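Local coordinates for gene activator AphA (Vibrio cholerae, PDB 1YG2), which activates virulence genes in Vibrio cholerae as a winged-helix transcription factor of the PadR-like family, probably by binding promoter DNA as a dimer, at residues S2-V10 against E24-A35; E49-L57 against V68-A78. All coordinates share one frame; numbering follows the deposited sequence.

Contact 1 of 2, residues S2-V10 against E24-A35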
loop_
_atom_site.group_PDB
_atom_site.type_symbol
_atom_site.label_atom_id
_atom_site.label_comp_id
_atom_site.label_asym_id
_atom_site.label_seq_id
_atom_site.Cartn_x
_atom_site.Cartn_y
_atom_site.Cartn_z
ATOM N N SER A 2 -3.849 11.553 9.535
ATOM C CA SER A 2 -5.060 10.692 9.478
ATOM C C SER A 2 -6.285 11.495 9.034
ATOM O O SER A 2 -6.157 12.627 8.580
ATOM C CB SER A 2 -5.296 10.047 10.848
ATOM O OG SER A 2 -5.124 10.992 11.886
ATOM N N LEU A 3 -7.467 10.909 9.162
ATOM C CA LEU A 3 -8.694 11.574 8.733
ATOM C C LEU A 3 -8.861 13.000 9.251
ATOM O O LEU A 3 -9.186 13.916 8.490
ATOM C CB LEU A 3 -9.911 10.742 9.137
ATOM C CG LEU A 3 -11.287 11.334 8.803
ATOM C CD1 LEU A 3 -11.341 11.735 7.328
ATOM C CD2 LEU A 3 -12.379 10.303 9.126
ATOM N N PRO A 4 -8.641 13.212 10.557
ATOM C CA PRO A 4 -8.810 14.585 11.020
ATOM C C PRO A 4 -7.840 15.566 10.369
ATOM O O PRO A 4 -8.193 16.721 10.131
ATOM C CB PRO A 4 -8.653 14.473 12.542
ATOM C CG PRO A 4 -7.845 13.217 12.744
ATOM C CD PRO A 4 -8.368 12.286 11.674
ATOM N N HIS A 5 -6.625 15.125 10.065
ATOM C CA HIS A 5 -5.679 16.046 9.435
ATOM C C HIS A 5 -6.110 16.327 8.000
ATOM O O HIS A 5 -5.906 17.421 7.476
ATOM C CB HIS A 5 -4.262 15.478 9.462
ATOM C CG HIS A 5 -3.816 15.073 10.825
ATOM N ND1 HIS A 5 -3.837 13.760 11.256
ATOM C CD2 HIS A 5 -3.430 15.811 11.893
ATOM C CE1 HIS A 5 -3.490 13.711 12.527
ATOM N NE2 HIS A 5 -3.238 14.945 12.939
ATOM N N VAL A 6 -6.712 15.333 7.369
ATOM C CA VAL A 6 -7.191 15.499 6.007
ATOM C C VAL A 6 -8.290 16.559 6.039
ATOM O O VAL A 6 -8.380 17.396 5.150
ATOM C CB VAL A 6 -7.736 14.170 5.457
ATOM C CG1 VAL A 6 -8.438 14.400 4.112
ATOM C CG2 VAL A 6 -6.574 13.177 5.301
ATOM N N ILE A 7 -9.105 16.533 7.091
ATOM C CA ILE A 7 -10.187 17.497 7.262
ATOM C C ILE A 7 -9.631 18.865 7.669
ATOM O O ILE A 7 -10.084 19.901 7.172
ATOM C CB ILE A 7 -11.176 17.010 8.323
ATOM C CG1 ILE A 7 -11.820 15.703 7.852
ATOM C CG2 ILE A 7 -12.229 18.069 8.583
ATOM C CD1 ILE A 7 -12.600 14.984 8.941
ATOM N N LEU A 8 -8.651 18.881 8.562
ATOM C CA LEU A 8 -8.063 20.151 8.978
ATOM C C LEU A 8 -7.454 20.887 7.785
ATOM O O LEU A 8 -7.505 22.117 7.700
ATOM C CB LEU A 8 -6.996 19.917 10.053
ATOM C CG LEU A 8 -7.501 19.489 11.443
ATOM C CD1 LEU A 8 -6.345 19.366 12.425
ATOM C CD2 LEU A 8 -8.467 20.530 11.958
ATOM N N THR A 9 -6.873 20.131 6.861
ATOM C CA THR A 9 -6.249 20.716 5.674
ATOM C C THR A 9 -7.273 21.520 4.885
ATOM O O THR A 9 -7.009 22.638 4.445
ATOM C CB THR A 9 -5.681 19.625 4.755
ATOM O OG1 THR A 9 -4.753 18.823 5.493
ATOM C CG2 THR A 9 -4.979 20.253 3.551
ATOM N N VAL A 10 -8.449 20.944 4.703
ATOM C CA VAL A 10 -9.497 21.635 3.977
ATOM C C VAL A 10 -9.773 22.977 4.651
ATOM O O VAL A 10 -9.729 24.027 4.016
ATOM C CB VAL A 10 -10.798 20.810 3.974
ATOM C CG1 VAL A 10 -11.909 21.586 3.282
ATOM C CG2 VAL A 10 -10.569 19.480 3.291
ATOM N N GLU A 24 -15.784 17.326 -0.813
ATOM C CA GLU A 24 -14.373 17.164 -1.134
ATOM C C GLU A 24 -14.022 15.683 -1.141
ATOM O O GLU A 24 -13.327 15.209 -2.039
ATOM C CB GLU A 24 -13.493 17.878 -0.102
ATOM C CG GLU A 24 -13.626 19.395 -0.061
ATOM C CD GLU A 24 -13.284 20.047 -1.383
ATOM O OE1 GLU A 24 -12.301 19.616 -2.025
ATOM O OE2 GLU A 24 -13.992 20.997 -1.776
ATOM N N PHE A 25 -14.512 14.958 -0.137
ATOM C CA PHE A 25 -14.243 13.531 -0.011
ATOM C C PHE A 25 -14.838 12.683 -1.134
ATOM O O PHE A 25 -14.362 11.577 -1.400
ATOM C CB PHE A 25 -14.714 13.007 1.354
ATOM C CG PHE A 25 -13.768 13.322 2.495
ATOM C CD1 PHE A 25 -13.813 14.548 3.145
ATOM C CD2 PHE A 25 -12.810 12.397 2.893
ATOM C CE1 PHE A 25 -12.918 14.849 4.190
ATOM C CE2 PHE A 25 -11.910 12.689 3.934
ATOM C CZ PHE A 25 -11.966 13.918 4.579
ATOM N N SER A 26 -15.878 13.181 -1.792
ATOM C CA SER A 26 -16.460 12.434 -2.902
ATOM C C SER A 26 -15.873 13.002 -4.190
ATOM O O SER A 26 -16.246 12.592 -5.284
ATOM C CB SER A 26 -17.988 12.547 -2.907
ATOM O OG SER A 26 -18.410 13.887 -3.079
ATOM N N ALA A 27 -14.946 13.951 -4.044
ATOM C CA ALA A 27 -14.278 14.563 -5.187
ATOM C C ALA A 27 -12.755 14.355 -5.121
ATOM O O ALA A 27 -12.286 13.227 -4.925
ATOM C CB ALA A 27 -14.610 16.053 -5.268
ATOM N N SER A 28 -11.989 15.435 -5.265
ATOM C CA SER A 28 -10.529 15.358 -5.264
ATOM C C SER A 28 -9.898 14.611 -4.089
ATOM O O SER A 28 -8.911 13.896 -4.267
ATOM C CB SER A 28 -9.918 16.762 -5.348
ATOM O OG SER A 28 -10.127 17.496 -4.149
ATOM N N ILE A 29 -10.446 14.773 -2.888
ATOM C CA ILE A 29 -9.872 14.080 -1.736
ATOM C C ILE A 29 -10.015 12.569 -1.911
ATOM O O ILE A 29 -9.206 11.792 -1.396
ATOM C CB ILE A 29 -10.525 14.543 -0.410
ATOM C CG1 ILE A 29 -10.145 16.001 -0.151
ATOM C CG2 ILE A 29 -10.052 13.670 0.746
ATOM C CD1 ILE A 29 -10.616 16.552 1.175
ATOM N N GLY A 30 -11.032 12.156 -2.663
ATOM C CA GLY A 30 -11.228 10.742 -2.907
ATOM C C GLY A 30 -10.106 10.140 -3.747
ATOM O O GLY A 30 -10.043 8.922 -3.915
ATOM N N TYR A 31 -9.218 10.971 -4.283
ATOM C CA TYR A 31 -8.108 10.449 -5.086
ATOM C C TYR A 31 -7.070 9.799 -4.187
ATOM O O TYR A 31 -6.280 8.986 -4.642
ATOM C CB TYR A 31 -7.404 11.567 -5.870
ATOM C CG TYR A 31 -8.272 12.334 -6.835
ATOM C CD1 TYR A 31 -7.966 13.653 -7.164
ATOM C CD2 TYR A 31 -9.408 11.756 -7.410
ATOM C CE1 TYR A 31 -8.769 14.389 -8.036
ATOM C CE2 TYR A 31 -10.225 12.486 -8.290
ATOM C CZ TYR A 31 -9.898 13.801 -8.592
ATOM O OH TYR A 31 -10.706 14.544 -9.418
ATOM N N PHE A 32 -7.071 10.150 -2.907
ATOM C CA PHE A 32 -6.065 9.613 -2.001
ATOM C C PHE A 32 -6.570 9.231 -0.617
ATOM O O PHE A 32 -5.852 8.607 0.160
ATOM C CB PHE A 32 -4.931 10.634 -1.865
ATOM C CG PHE A 32 -5.340 11.893 -1.157
ATOM C CD1 PHE A 32 -5.234 11.993 0.227
ATOM C CD2 PHE A 32 -5.862 12.965 -1.865
ATOM C CE1 PHE A 32 -5.647 13.148 0.900
ATOM C CE2 PHE A 32 -6.280 14.121 -1.207
ATOM C CZ PHE A 32 -6.171 14.211 0.181
ATOM N N TRP A 33 -7.794 9.614 -0.290
ATOM C CA TRP A 33 -8.313 9.250 1.014
ATOM C C TRP A 33 -9.789 8.884 0.933
ATOM O O TRP A 33 -10.641 9.712 0.627
ATOM C CB TRP A 33 -8.092 10.387 2.016
ATOM C CG TRP A 33 -8.141 9.911 3.417
ATOM C CD1 TRP A 33 -9.255 9.635 4.155
ATOM C CD2 TRP A 33 -7.025 9.556 4.230
ATOM N NE1 TRP A 33 -8.900 9.125 5.379
ATOM C CE2 TRP A 33 -7.529 9.066 5.452
ATOM C CE3 TRP A 33 -5.634 9.601 4.045
ATOM C CZ2 TRP A 33 -6.702 8.625 6.486
ATOM C CZ3 TRP A 33 -4.807 9.163 5.072
ATOM C CH2 TRP A 33 -5.345 8.680 6.278
ATOM N N LYS A 34 -10.074 7.623 1.225
ATOM C CA LYS A 34 -11.427 7.106 1.178
ATOM C C LYS A 34 -12.109 7.164 2.543
ATOM O O LYS A 34 -11.651 6.542 3.500
ATOM C CB LYS A 34 -11.380 5.662 0.667
ATOM C CG LYS A 34 -12.722 5.038 0.338
ATOM C CD LYS A 34 -13.269 4.215 1.490
ATOM C CE LYS A 34 -14.392 3.303 0.999
ATOM N NZ LYS A 34 -13.910 2.391 -0.089
ATOM N N ALA A 35 -13.195 7.925 2.628
ATOM C CA ALA A 35 -13.964 8.047 3.868
ATOM C C ALA A 35 -15.415 8.370 3.520
ATOM O O ALA A 35 -15.672 9.134 2.596
ATOM C CB ALA A 35 -13.378 9.154 4.758
#

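Contact 2 of 2, residues E49-L57 against V68-A78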
loop_
_atom_site.group_PDB
_atom_site.type_symbol
_atom_site.label_atom_id
_atom_site.label_comp_id
_atom_site.label_asym_id
_atom_site.label_seq_id
_atom_site.Cartn_x
_atom_site.Cartn_y
_atom_site.Cartn_z
ATOM N N GLU A 49 -15.257 18.536 19.912
ATOM C CA GLU A 49 -15.065 18.300 21.327
ATOM C C GLU A 49 -13.589 18.451 21.666
ATOM O O GLU A 49 -13.234 18.793 22.787
ATOM C CB GLU A 49 -15.562 16.910 21.693
ATOM C CG GLU A 49 -15.136 16.449 23.067
ATOM C CD GLU A 49 -16.081 15.416 23.640
ATOM O OE1 GLU A 49 -16.558 14.551 22.865
ATOM O OE2 GLU A 49 -16.343 15.470 24.865
ATOM N N GLN A 50 -12.728 18.218 20.682
ATOM C CA GLN A 50 -11.294 18.359 20.904
ATOM C C GLN A 50 -10.846 19.807 20.781
ATOM O O GLN A 50 -9.717 20.152 21.134
ATOM C CB GLN A 50 -10.517 17.476 19.921
ATOM C CG GLN A 50 -10.607 15.997 20.255
ATOM C CD GLN A 50 -10.073 15.107 19.150
ATOM O OE1 GLN A 50 -10.494 15.204 18.000
ATOM N NE2 GLN A 50 -9.140 14.235 19.497
ATOM N N GLY A 51 -11.736 20.658 20.285
ATOM C CA GLY A 51 -11.396 22.061 20.133
ATOM C C GLY A 51 -10.496 22.347 18.948
ATOM O O GLY A 51 -9.854 23.385 18.912
ATOM N N LEU A 52 -10.442 21.429 17.983
ATOM C CA LEU A 52 -9.618 21.599 16.785
ATOM C C LEU A 52 -10.380 22.383 15.728
ATOM O O LEU A 52 -9.786 22.931 14.799
ATOM C CB LEU A 52 -9.227 20.241 16.202
ATOM C CG LEU A 52 -8.507 19.289 17.162
ATOM C CD1 LEU A 52 -8.195 17.968 16.456
ATOM C CD2 LEU A 52 -7.235 19.965 17.656
ATOM N N VAL A 53 -11.702 22.404 15.866
ATOM C CA VAL A 53 -12.576 23.136 14.955
ATOM C C VAL A 53 -13.729 23.734 15.761
ATOM O O VAL A 53 -14.066 23.230 16.830
ATOM C CB VAL A 53 -13.173 22.208 13.855
ATOM C CG1 VAL A 53 -12.048 21.510 13.090
ATOM C CG2 VAL A 53 -14.121 21.193 14.480
ATOM N N THR A 54 -14.312 24.821 15.260
ATOM C CA THR A 54 -15.448 25.468 15.915
ATOM C C THR A 54 -16.526 25.709 14.871
ATOM O O THR A 54 -16.315 25.435 13.690
ATOM C CB THR A 54 -15.078 26.830 16.558
ATOM O OG1 THR A 54 -14.492 27.698 15.580
ATOM C CG2 THR A 54 -14.107 26.629 17.699
ATOM N N CYS A 55 -17.674 26.214 15.306
ATOM C CA CYS A 55 -18.782 26.494 14.397
ATOM C C CYS A 55 -19.135 27.969 14.354
ATOM O O CYS A 55 -19.013 28.679 15.354
ATOM C CB CYS A 55 -20.020 25.711 14.808
ATOM S SG CYS A 55 -19.933 23.986 14.417
ATOM N N VAL A 56 -19.583 28.415 13.186
ATOM C CA VAL A 56 -19.974 29.805 12.977
ATOM C C VAL A 56 -21.282 29.826 12.186
ATOM O O VAL A 56 -21.698 28.806 11.634
ATOM C CB VAL A 56 -18.889 30.565 12.186
ATOM C CG1 VAL A 56 -19.234 32.042 12.111
ATOM C CG2 VAL A 56 -17.533 30.362 12.844
ATOM N N LEU A 57 -21.927 30.987 12.126
ATOM C CA LEU A 57 -23.188 31.118 11.399
ATOM C C LEU A 57 -23.042 31.897 10.096
ATOM O O LEU A 57 -23.097 31.320 9.008
ATOM C CB LEU A 57 -24.238 31.792 12.282
ATOM C CG LEU A 57 -24.610 31.037 13.558
ATOM C CD1 LEU A 57 -25.618 31.857 14.351
ATOM C CD2 LEU A 57 -25.179 29.663 13.207
ATOM N N VAL A 68 -21.314 26.688 9.349
ATOM C CA VAL A 68 -19.950 26.832 8.851
ATOM C C VAL A 68 -18.866 26.425 9.853
ATOM O O VAL A 68 -18.767 26.990 10.940
ATOM C CB VAL A 68 -19.662 28.283 8.420
ATOM C CG1 VAL A 68 -18.172 28.462 8.187
ATOM C CG2 VAL A 68 -20.427 28.609 7.147
ATOM N N TYR A 69 -18.050 25.447 9.476
ATOM C CA TYR A 69 -16.970 25.001 10.343
ATOM C C TYR A 69 -15.731 25.842 10.092
ATOM O O TYR A 69 -15.502 26.310 8.978
ATOM C CB TYR A 69 -16.644 23.527 10.097
ATOM C CG TYR A 69 -17.706 22.580 10.592
ATOM C CD1 TYR A 69 -18.708 22.118 9.742
ATOM C CD2 TYR A 69 -17.722 22.163 11.921
ATOM C CE1 TYR A 69 -19.699 21.263 10.205
ATOM C CE2 TYR A 69 -18.709 21.311 12.395
ATOM C CZ TYR A 69 -19.695 20.863 11.532
ATOM O OH TYR A 69 -20.677 20.011 11.996
ATOM N N SER A 70 -14.935 26.036 11.133
ATOM C CA SER A 70 -13.720 26.827 11.023
ATOM C C SER A 70 -12.612 26.167 11.838
ATOM O O SER A 70 -12.877 25.596 12.896
ATOM C CB SER A 70 -13.984 28.237 11.549
ATOM O OG SER A 70 -12.833 29.044 11.421
ATOM N N ILE A 71 -11.376 26.238 11.354
ATOM C CA ILE A 71 -10.257 25.637 12.083
ATOM C C ILE A 71 -9.828 26.563 13.225
ATOM O O ILE A 71 -9.861 27.785 13.075
ATOM C CB ILE A 71 -9.049 25.396 11.157
ATOM C CG1 ILE A 71 -8.043 24.467 11.844
ATOM C CG2 ILE A 71 -8.384 26.725 10.793
ATOM C CD1 ILE A 71 -6.855 24.092 10.970
ATOM N N THR A 72 -9.444 25.993 14.367
ATOM C CA THR A 72 -9.008 26.809 15.505
ATOM C C THR A 72 -7.492 26.797 15.588
ATOM O O THR A 72 -6.837 26.058 14.860
ATOM C CB THR A 72 -9.539 26.271 16.838
ATOM O OG1 THR A 72 -8.985 24.968 17.081
ATOM C CG2 THR A 72 -11.060 26.195 16.820
ATOM N N GLN A 73 -6.936 27.616 16.472
ATOM C CA GLN A 73 -5.488 27.665 16.628
ATOM C C GLN A 73 -4.970 26.283 17.012
ATOM O O GLN A 73 -3.889 25.872 16.578
ATOM C CB GLN A 73 -5.091 28.677 17.704
ATOM C CG GLN A 73 -3.589 28.718 17.959
ATOM C CD GLN A 73 -2.806 28.986 16.676
ATOM O OE1 GLN A 73 -3.319 29.621 15.759
ATOM N NE2 GLN A 73 -1.564 28.517 16.615
ATOM N N ALA A 74 -5.742 25.565 17.826
ATOM C CA ALA A 74 -5.353 24.219 18.246
ATOM C C ALA A 74 -5.350 23.328 17.008
ATOM O O ALA A 74 -4.442 22.521 16.806
ATOM C CB ALA A 74 -6.336 23.677 19.276
ATOM N N GLY A 75 -6.381 23.485 16.181
ATOM C CA GLY A 75 -6.465 22.710 14.955
ATOM C C GLY A 75 -5.256 23.021 14.081
ATOM O O GLY A 75 -4.641 22.123 13.504
ATOM N N ARG A 76 -4.893 24.295 13.993
ATOM C CA ARG A 76 -3.748 24.683 13.178
ATOM C C ARG A 76 -2.453 24.107 13.742
ATOM O O ARG A 76 -1.571 23.665 12.996
ATOM C CB ARG A 76 -3.653 26.214 13.074
ATOM C CG ARG A 76 -4.731 26.845 12.176
ATOM C CD ARG A 76 -4.411 28.301 11.834
ATOM N NE ARG A 76 -4.650 29.205 12.956
ATOM C CZ ARG A 76 -5.850 29.649 13.324
ATOM N NH1 ARG A 76 -6.934 29.283 12.655
ATOM N NH2 ARG A 76 -5.967 30.448 14.378
ATOM N N SER A 77 -2.352 24.092 15.062
ATOM C CA SER A 77 -1.166 23.565 15.716
ATOM C C SER A 77 -1.034 22.062 15.461
ATOM O O SER A 77 0.054 21.568 15.180
ATOM C CB SER A 77 -1.231 23.856 17.220
ATOM O OG SER A 77 -0.122 23.299 17.895
ATOM N N ALA A 78 -2.144 21.334 15.545
ATOM C CA ALA A 78 -2.124 19.889 15.318
ATOM C C ALA A 78 -1.780 19.551 13.863
ATOM O O ALA A 78 -1.092 18.563 13.596
ATOM C CB ALA A 78 -3.485 19.275 15.686
#

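Contact 1 of 2, residues S2-V10 against E24-A35
E24 and F25, in the last turn of helix 18-25, meet the side of helix 3-13 that carries L3, V6, I7 and V10. E24 CG lies only loosely against V10 CG1, whereas the F25 ring drives its far end among three aliphatic side chains. F25 CZ is 3.6 Å from both L3 CD1 and V6 CG1 and 3.7 Å from I7 CG1. I29, in the short 3-10 turn 28-31, sets its CG2 over one face of the F25 ring, offset toward the rim. I29 and V6 lie alongside with opposite directions, CG2 of I29 touching CG1 of V6 at 3.8 Å, while I29 CD1 reaches V10 CG2 at 3.6 Å. W33 turns one face of its indole to V6, with V6 CG2 over the six-membered ring, 4.1 Å from its centroid and 23° off the normal. With V6 CG1 anti to the backbone N (chi1 171°), one methyl serves F25 and I29, the other W33. A35 CB closes the row on L3 CD1. No hydrogen bond crosses this seam, part of the apolar core of the winged-helix domain, where helix 3-13 packs on the end of helix 18-25 and the turn that follows. Around it, E43 of helix 37-49 touches L3 and I7, T153 of helix 145-177 meets F32, and the second subunit pairs its backbone with F32 and K34 and packs R93 on W33.

Contact 2 of 2, residues E49-L57 against V68-A78
T54 meets T72 just past strand 69-71, the two side chains at a slant and their CG2 methyls pressed to 3.2 Å, tighter than ordinary van der Waals contact. T72 has OG1 between its backbone N and carbonyl carbon (chi1 64°), which turns the hydroxyl to G51 O; it donates there over 2.6 Å and accepts from G75 N, capping helix 73-84. G51 ends the preceding helix in a Schellman motif. S70 lies on the face of T54, its OG bonded to D15. On the other face, C55 SG comes obliquely to the Y69 ring, 3.6 Å from CE2, a sulfur-aromatic contact, and V53 and I71 point to that same side, against helix 3-13. Strands 53-55 and 69-71 run antiparallel: in the hydrogen-bonded pair, T54 N reaches S70 O at 2.9 Å and S70 N reaches T54 O at 3.0 Å. V56 and V68 add two more backbone bonds. At the start of helix 73-84, T72 N donates to L52 O from above the carbonyl plane, and L52 CD2 packs on A74 and A78. The antiparallel pair 53-55/69-71 after helix 37-49 is consistent with the wing of this winged-helix protein, a wing whose connecting residues 59-67 are not modelled.

Contact 1 comes first along the chain and closes before contact 2 opens; their centres are about 17 Å apart. Contact 1 lies near the centre of the chain, contact 2 about 24 Å from it at the surface. Helix 3-13 joins them: one side of it holds residues 24-35, while L8 meets contact 2, its CD1 3.4 Å from G75 O and its CD2 3.9 Å from V53 CG1. Helix 37-49, which leads into residues 49-57, also touches both. Both contacts belong to the same winged-helix domain, contact 1 beside the second subunit and the long helix 145-177, contact 2 at the wing, where no other chain of the assembly touches it.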